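Cell division protein FtsZ 1 (Methanocaldococcus jannaschii, PDB 2VAP) binds GTP and probably hydrolyses it, and is thought to polymerise, as a tubulin homologue, into the contractile Z ring at the division site. Local coordinates at residues I53-M58 and A211-I216; E59-A64 and A218-V223. All blocks are in the same frame, centred on the assembly; numbering follows the deposited sequence.

Contact 1 (I53-M58 and A211-I216); sequences ITRLKM and ADEVLI. With GDP (guanosine-5'-diphosphate), chain B.
Leu56 and Ile216 mark the nearest approach of the two backbones, where the short helical segments 53-58 and 211-216 cross at -60° with their axes 10.3 Å apart. Ile216 bridges the helices: its CD1 lies 3.6 Å from Arg55 CB and 3.8 Å from Leu56 CG, and the Leu56 and Ile216 side chains slide past each other in opposite directions. Beyond this apolar patch Arg55 bends at chi2 and chi3, and its guanidinium grips a single oxygen of Glu213. NH2 gives the straighter bond, 2.7 Å to Glu213 OE1 at 158°, while NH1 reaches the same Glu213 OE1 at 3.1 Å. The oxygen lies in the guanidinium plane, but both nitrogens approach from one face of the carboxylate. In the tubulin/FtsZ GTPase fold, helix 46-59 follows the first strand and helix 204-227 runs through the core, here carrying the guanine-binding Asp212. Asp212 OD1 accepts from both N1 and N2 of GDP, each at 2.7 Å. A water accepts from Arg55 NH1 and donates to Asp212 OD2, linking the surface salt bridge to the nucleotide pocket; Arg55 NH2 also pairs with Glu59, one turn further along its helix.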
loop_
_atom_site.group_PDB
_atom_site.type_symbol
_atom_site.label_atom_id
_atom_site.label_comp_id
_atom_site.label_asym_id
_atom_site.label_seq_id
_atom_site.Cartn_x
_atom_site.Cartn_y
_atom_site.Cartn_z
ATOM N N ILE A 53 -6.523 -0.975 8.860
ATOM C CA ILE A 53 -7.913 -0.933 8.393
ATOM C C ILE A 53 -8.779 0.015 9.232
ATOM O O ILE A 53 -9.542 0.811 8.681
ATOM C CB ILE A 53 -8.547 -2.356 8.337
ATOM C CG1 ILE A 53 -7.886 -3.213 7.247
ATOM C CG2 ILE A 53 -10.065 -2.287 8.135
ATOM C CD1 ILE A 53 -8.141 -2.762 5.805
ATOM N N THR A 54 -8.647 -0.074 10.557
ATOM C CA THR A 54 -9.388 0.789 11.485
ATOM C C THR A 54 -9.158 2.267 11.169
ATOM O O THR A 54 -10.113 3.043 11.068
ATOM C CB THR A 54 -9.004 0.503 12.958
ATOM O OG1 THR A 54 -9.327 -0.853 13.281
ATOM C CG2 THR A 54 -9.752 1.429 13.915
ATOM N N ARG A 55 -7.889 2.637 11.000
ATOM C CA ARG A 55 -7.505 4.013 10.692
ATOM C C ARG A 55 -8.041 4.477 9.337
ATOM O O ARG A 55 -8.473 5.621 9.201
ATOM C CB ARG A 55 -5.982 4.173 10.746
ATOM C CG ARG A 55 -5.367 4.081 12.146
ATOM C CD ARG A 55 -5.606 5.344 12.975
ATOM N NE ARG A 55 -5.137 6.556 12.301
ATOM C CZ ARG A 55 -3.903 7.046 12.388
ATOM N NH1 ARG A 55 -2.982 6.437 13.126
ATOM N NH2 ARG A 55 -3.589 8.154 11.730
ATOM N N LEU A 56 -8.021 3.585 8.347
ATOM C CA LEU A 56 -8.562 3.885 7.018
ATOM C C LEU A 56 -10.082 4.059 7.042
ATOM O O LEU A 56 -10.629 4.886 6.310
ATOM C CB LEU A 56 -8.176 2.799 6.005
ATOM C CG LEU A 56 -6.701 2.632 5.621
ATOM C CD1 LEU A 56 -6.501 1.346 4.831
ATOM C CD2 LEU A 56 -6.173 3.833 4.838
ATOM N N LYS A 57 -10.749 3.277 7.889
ATOM C CA LYS A 57 -12.204 3.336 8.043
ATOM C C LYS A 57 -12.650 4.595 8.793
ATOM O O LYS A 57 -13.654 5.213 8.428
ATOM C CB LYS A 57 -12.719 2.066 8.738
ATOM C CG LYS A 57 -14.229 2.011 8.990
ATOM C CD LYS A 57 -15.033 1.874 7.701
ATOM C CE LYS A 57 -16.526 1.929 7.981
ATOM N NZ LYS A 57 -17.326 2.023 6.730
ATOM N N MET A 58 -11.900 4.969 9.830
ATOM C CA MET A 58 -12.211 6.155 10.637
ATOM C C MET A 58 -11.965 7.462 9.882
ATOM O O MET A 58 -12.799 8.370 9.921
ATOM C CB MET A 58 -11.416 6.153 11.948
ATOM C CG MET A 58 -11.892 5.136 12.979
ATOM S SD MET A 58 -11.250 5.447 14.639
ATOM C CE MET A 58 -9.486 5.234 14.395
ATOM N N ALA A 211 5.112 4.022 11.980
ATOM C CA ALA A 211 4.862 2.968 10.996
ATOM C C ALA A 211 3.395 2.940 10.561
ATOM O O ALA A 211 3.095 2.684 9.392
ATOM C CB ALA A 211 5.285 1.611 11.545
ATOM N N ASP A 212 2.496 3.211 11.509
ATOM C CA ASP A 212 1.064 3.338 11.225
ATOM C C ASP A 212 0.798 4.424 10.190
ATOM O O ASP A 212 0.108 4.186 9.197
ATOM C CB ASP A 212 0.281 3.664 12.502
ATOM C CG ASP A 212 0.203 2.495 13.464
ATOM O OD1 ASP A 212 0.412 1.341 13.037
ATOM O OD2 ASP A 212 -0.085 2.737 14.655
ATOM N N GLU A 213 1.357 5.610 10.432
ATOM C CA GLU A 213 1.165 6.770 9.561
ATOM C C GLU A 213 1.689 6.525 8.150
ATOM O O GLU A 213 1.060 6.928 7.170
ATOM C CB GLU A 213 1.835 8.015 10.158
ATOM C CG GLU A 213 1.249 8.486 11.489
ATOM C CD GLU A 213 -0.197 8.953 11.382
ATOM O OE1 GLU A 213 -0.978 8.664 12.313
ATOM O OE2 GLU A 213 -0.553 9.607 10.377
ATOM N N VAL A 214 2.840 5.861 8.058
ATOM C CA VAL A 214 3.464 5.550 6.773
ATOM C C VAL A 214 2.616 4.555 5.977
ATOM O O VAL A 214 2.392 4.747 4.779
ATOM C CB VAL A 214 4.920 5.043 6.957
ATOM C CG1 VAL A 214 5.491 4.507 5.652
ATOM C CG2 VAL A 214 5.800 6.164 7.499
ATOM N N LEU A 215 2.135 3.510 6.651
ATOM C CA LEU A 215 1.239 2.528 6.035
ATOM C C LEU A 215 -0.052 3.172 5.531
ATOM O O LEU A 215 -0.503 2.877 4.422
ATOM C CB LEU A 215 0.916 1.392 7.009
ATOM C CG LEU A 215 1.856 0.186 7.051
ATOM C CD1 LEU A 215 1.599 -0.642 8.304
ATOM C CD2 LEU A 215 1.716 -0.674 5.795
ATOM N N ILE A 216 -0.636 4.047 6.349
ATOM C CA ILE A 216 -1.837 4.795 5.969
ATOM C C ILE A 216 -1.573 5.650 4.728
ATOM O O ILE A 216 -2.326 5.583 3.757
ATOM C CB ILE A 216 -2.379 5.671 7.141
ATOM C CG1 ILE A 216 -2.872 4.794 8.304
ATOM C CG2 ILE A 216 -3.482 6.626 6.668
ATOM C CD1 ILE A 216 -3.861 3.700 7.919
HETATM P PB GDP B . 0.232 -10.907 13.677
HETATM O O1B GDP B . 0.516 -12.313 14.148
HETATM O O2B GDP B . -1.082 -10.437 14.257
HETATM O O3B GDP B . 0.165 -10.892 12.170
HETATM O O3A GDP B . 1.438 -9.970 14.188
HETATM P PA GDP B . 1.351 -8.364 14.285
HETATM O O1A GDP B . 0.500 -7.774 13.189
HETATM O O2A GDP B . 0.879 -7.925 15.651
HETATM O "O5'" GDP B . 2.887 -7.935 14.087
HETATM C "C5'" GDP B . 3.590 -8.318 12.909
HETATM C "C4'" GDP B . 4.608 -7.245 12.562
HETATM O "O4'" GDP B . 3.951 -5.986 12.386
HETATM C "C3'" GDP B . 5.619 -7.048 13.680
HETATM O "O3'" GDP B . 6.789 -7.846 13.473
HETATM C "C2'" GDP B . 5.910 -5.561 13.660
HETATM O "O2'" GDP B . 7.022 -5.280 12.808
HETATM C "C1'" GDP B . 4.667 -4.939 13.048
HETATM N N9 GDP B . 3.797 -4.303 14.075
HETATM C C8 GDP B . 3.480 -4.771 15.302
HETATM N N7 GDP B . 2.650 -3.915 15.958
HETATM C C5 GDP B . 2.421 -2.872 15.137
HETATM C C6 GDP B . 1.638 -1.611 15.187
HETATM O O6 GDP B . 0.969 -1.310 16.199
HETATM N N1 GDP B . 1.671 -0.803 14.114
HETATM C C2 GDP B . 2.383 -1.100 13.006
HETATM N N2 GDP B . 2.371 -0.239 11.959
HETATM N N3 GDP B . 3.120 -2.234 12.894
HETATM C C4 GDP B . 3.176 -3.137 13.903
HETATM O O HOH W 1 -2.606 3.963 14.662
#

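Contact 2 (E59-A64 and A218-V223); sequences EGIEGA and AVKGLV
Ile61 and Val223 supply the centre of the apolar part, where the loop leaving helix 46-59 passes over helix 204-227. Ile61 places CG1 anti to its backbone N (chi1 -177°), and Ile61 CD1 at the end of the chain rests 3.9 Å from Val223 CB, the two side chains crossing at about a right angle. Val223 CG1 turns to the other end of the loop, packing 3.8 Å from Ala64 CB. The same Val223 CG1 lies 3.7 Å from Glu62 O. Ile61 CD1 also reaches the backbone of Lys220, 4.1 Å from Lys220 CA. The polar part lies at the helix end. Extended beyond CG, Lys220 sends NZ to Glu59 OE2 at 3.4 Å, a weak hydrogen bond within a salt bridge. Gly60, with phi 89°, turns the chain out of the helix between these polar and apolar parts, and the backbone N and O of Glu62 bond to the side chains of Glu224 and Thr227, further along helix 204-227. This is the helix-to-strand connection of a beta-alpha-beta crossover, from strand 40-45 to strand 64-70. Apolar contacts thus bring the loop against the helix at Val223, whereas the Lys220-Glu59 pair is long and weak, Glu59 OE1 holding its stronger partner, Arg55, on its own helix.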
loop_
_atom_site.group_PDB
_atom_site.type_symbol
_atom_site.label_atom_id
_atom_site.label_comp_id
_atom_site.label_asym_id
_atom_site.label_seq_id
_atom_site.Cartn_x
_atom_site.Cartn_y
_atom_site.Cartn_z
ATOM N N GLU A 59 -10.822 7.548 9.203
ATOM C CA GLU A 59 -10.462 8.728 8.413
ATOM C C GLU A 59 -11.320 8.853 7.156
ATOM O O GLU A 59 -11.511 9.953 6.632
ATOM C CB GLU A 59 -8.977 8.701 8.040
ATOM C CG GLU A 59 -8.029 8.960 9.207
ATOM C CD GLU A 59 -6.563 8.809 8.831
ATOM O OE1 GLU A 59 -5.780 8.336 9.682
ATOM O OE2 GLU A 59 -6.188 9.160 7.691
ATOM N N GLY A 60 -11.827 7.718 6.678
ATOM C CA GLY A 60 -12.724 7.687 5.530
ATOM C C GLY A 60 -11.995 7.567 4.208
ATOM O O GLY A 60 -11.938 8.527 3.435
ATOM N N ILE A 61 -11.433 6.386 3.954
ATOM C CA ILE A 61 -10.799 6.084 2.668
ATOM C C ILE A 61 -11.859 6.063 1.563
ATOM O O ILE A 61 -12.897 5.411 1.694
ATOM C CB ILE A 61 -9.970 4.760 2.711
ATOM C CG1 ILE A 61 -9.259 4.515 1.372
ATOM C CG2 ILE A 61 -10.839 3.562 3.131
ATOM C CD1 ILE A 61 -8.118 3.509 1.437
ATOM N N GLU A 62 -11.594 6.795 0.485
ATOM C CA GLU A 62 -12.590 6.994 -0.563
ATOM C C GLU A 62 -12.603 5.874 -1.600
ATOM O O GLU A 62 -11.551 5.407 -2.038
ATOM C CB GLU A 62 -12.397 8.354 -1.241
ATOM C CG GLU A 62 -12.578 9.543 -0.298
ATOM C CD GLU A 62 -12.710 10.868 -1.027
ATOM O OE1 GLU A 62 -13.485 10.941 -2.002
ATOM O OE2 GLU A 62 -12.045 11.842 -0.613
ATOM N N GLY A 63 -13.810 5.442 -1.963
ATOM C CA GLY A 63 -14.028 4.484 -3.051
ATOM C C GLY A 63 -13.437 3.097 -2.873
ATOM O O GLY A 63 -13.152 2.412 -3.857
ATOM N N ALA A 64 -13.256 2.678 -1.621
ATOM C CA ALA A 64 -12.689 1.363 -1.331
ATOM C C ALA A 64 -13.406 0.659 -0.185
ATOM O O ALA A 64 -13.713 1.270 0.841
ATOM C CB ALA A 64 -11.198 1.476 -1.035
ATOM N N ALA A 218 0.726 5.299 2.466
ATOM C CA ALA A 218 1.013 4.446 1.313
ATOM C C ALA A 218 -0.254 3.829 0.720
ATOM O O ALA A 218 -0.484 3.925 -0.486
ATOM C CB ALA A 218 2.017 3.359 1.687
ATOM N N VAL A 219 -1.067 3.201 1.570
ATOM C CA VAL A 219 -2.297 2.536 1.125
ATOM C C VAL A 219 -3.350 3.552 0.664
ATOM O O VAL A 219 -3.863 3.451 -0.451
ATOM C CB VAL A 219 -2.877 1.587 2.214
ATOM C CG1 VAL A 219 -4.206 0.987 1.767
ATOM C CG2 VAL A 219 -1.888 0.472 2.538
ATOM N N LYS A 220 -3.657 4.527 1.521
ATOM C CA LYS A 220 -4.626 5.576 1.190
ATOM C C LYS A 220 -4.179 6.385 -0.030
ATOM O O LYS A 220 -4.994 6.716 -0.890
ATOM C CB LYS A 220 -4.863 6.496 2.392
ATOM C CG LYS A 220 -6.088 7.393 2.280
ATOM C CD LYS A 220 -6.317 8.160 3.571
ATOM C CE LYS A 220 -7.524 9.076 3.466
ATOM N NZ LYS A 220 -7.760 9.832 4.727
ATOM N N GLY A 221 -2.883 6.682 -0.100
ATOM C CA GLY A 221 -2.306 7.427 -1.220
ATOM C C GLY A 221 -2.418 6.716 -2.558
ATOM O O GLY A 221 -2.695 7.348 -3.578
ATOM N N LEU A 222 -2.202 5.403 -2.558
ATOM C CA LEU A 222 -2.322 4.608 -3.780
ATOM C C LEU A 222 -3.776 4.431 -4.217
ATOM O O LEU A 222 -4.088 4.562 -5.402
ATOM C CB LEU A 222 -1.637 3.245 -3.627
ATOM C CG LEU A 222 -0.123 3.202 -3.852
ATOM C CD1 LEU A 222 0.463 1.918 -3.286
ATOM C CD2 LEU A 222 0.223 3.346 -5.332
ATOM N N VAL A 223 -4.652 4.136 -3.258
ATOM C CA VAL A 223 -6.082 3.969 -3.528
ATOM C C VAL A 223 -6.693 5.264 -4.066
ATOM O O VAL A 223 -7.345 5.262 -5.113
ATOM C CB VAL A 223 -6.862 3.505 -2.263
ATOM C CG1 VAL A 223 -8.373 3.583 -2.487
ATOM C CG2 VAL A 223 -6.464 2.092 -1.872
#

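In the fold
Both contacts join the unit of helix 46-59 and its following loop to the long helix 204-227, illustrating how one helix can serve successive parts of a crossover. Contact 1 is largely buried and borders the nucleotide pocket; contact 2, whose centre lies 9 Å away, is the more exposed of the two and has no bound ligand. Leu56 connects them, packing on Val219 and Lys220, while its carbonyl probably accepts a hydrogen bond from Ile61 N. Their polar chemistry also differs: a short, two-nitrogen grip with a water leading to the guanine site in contact 1, against a long, weak ionic pair in contact 2, where apolar packing predominates.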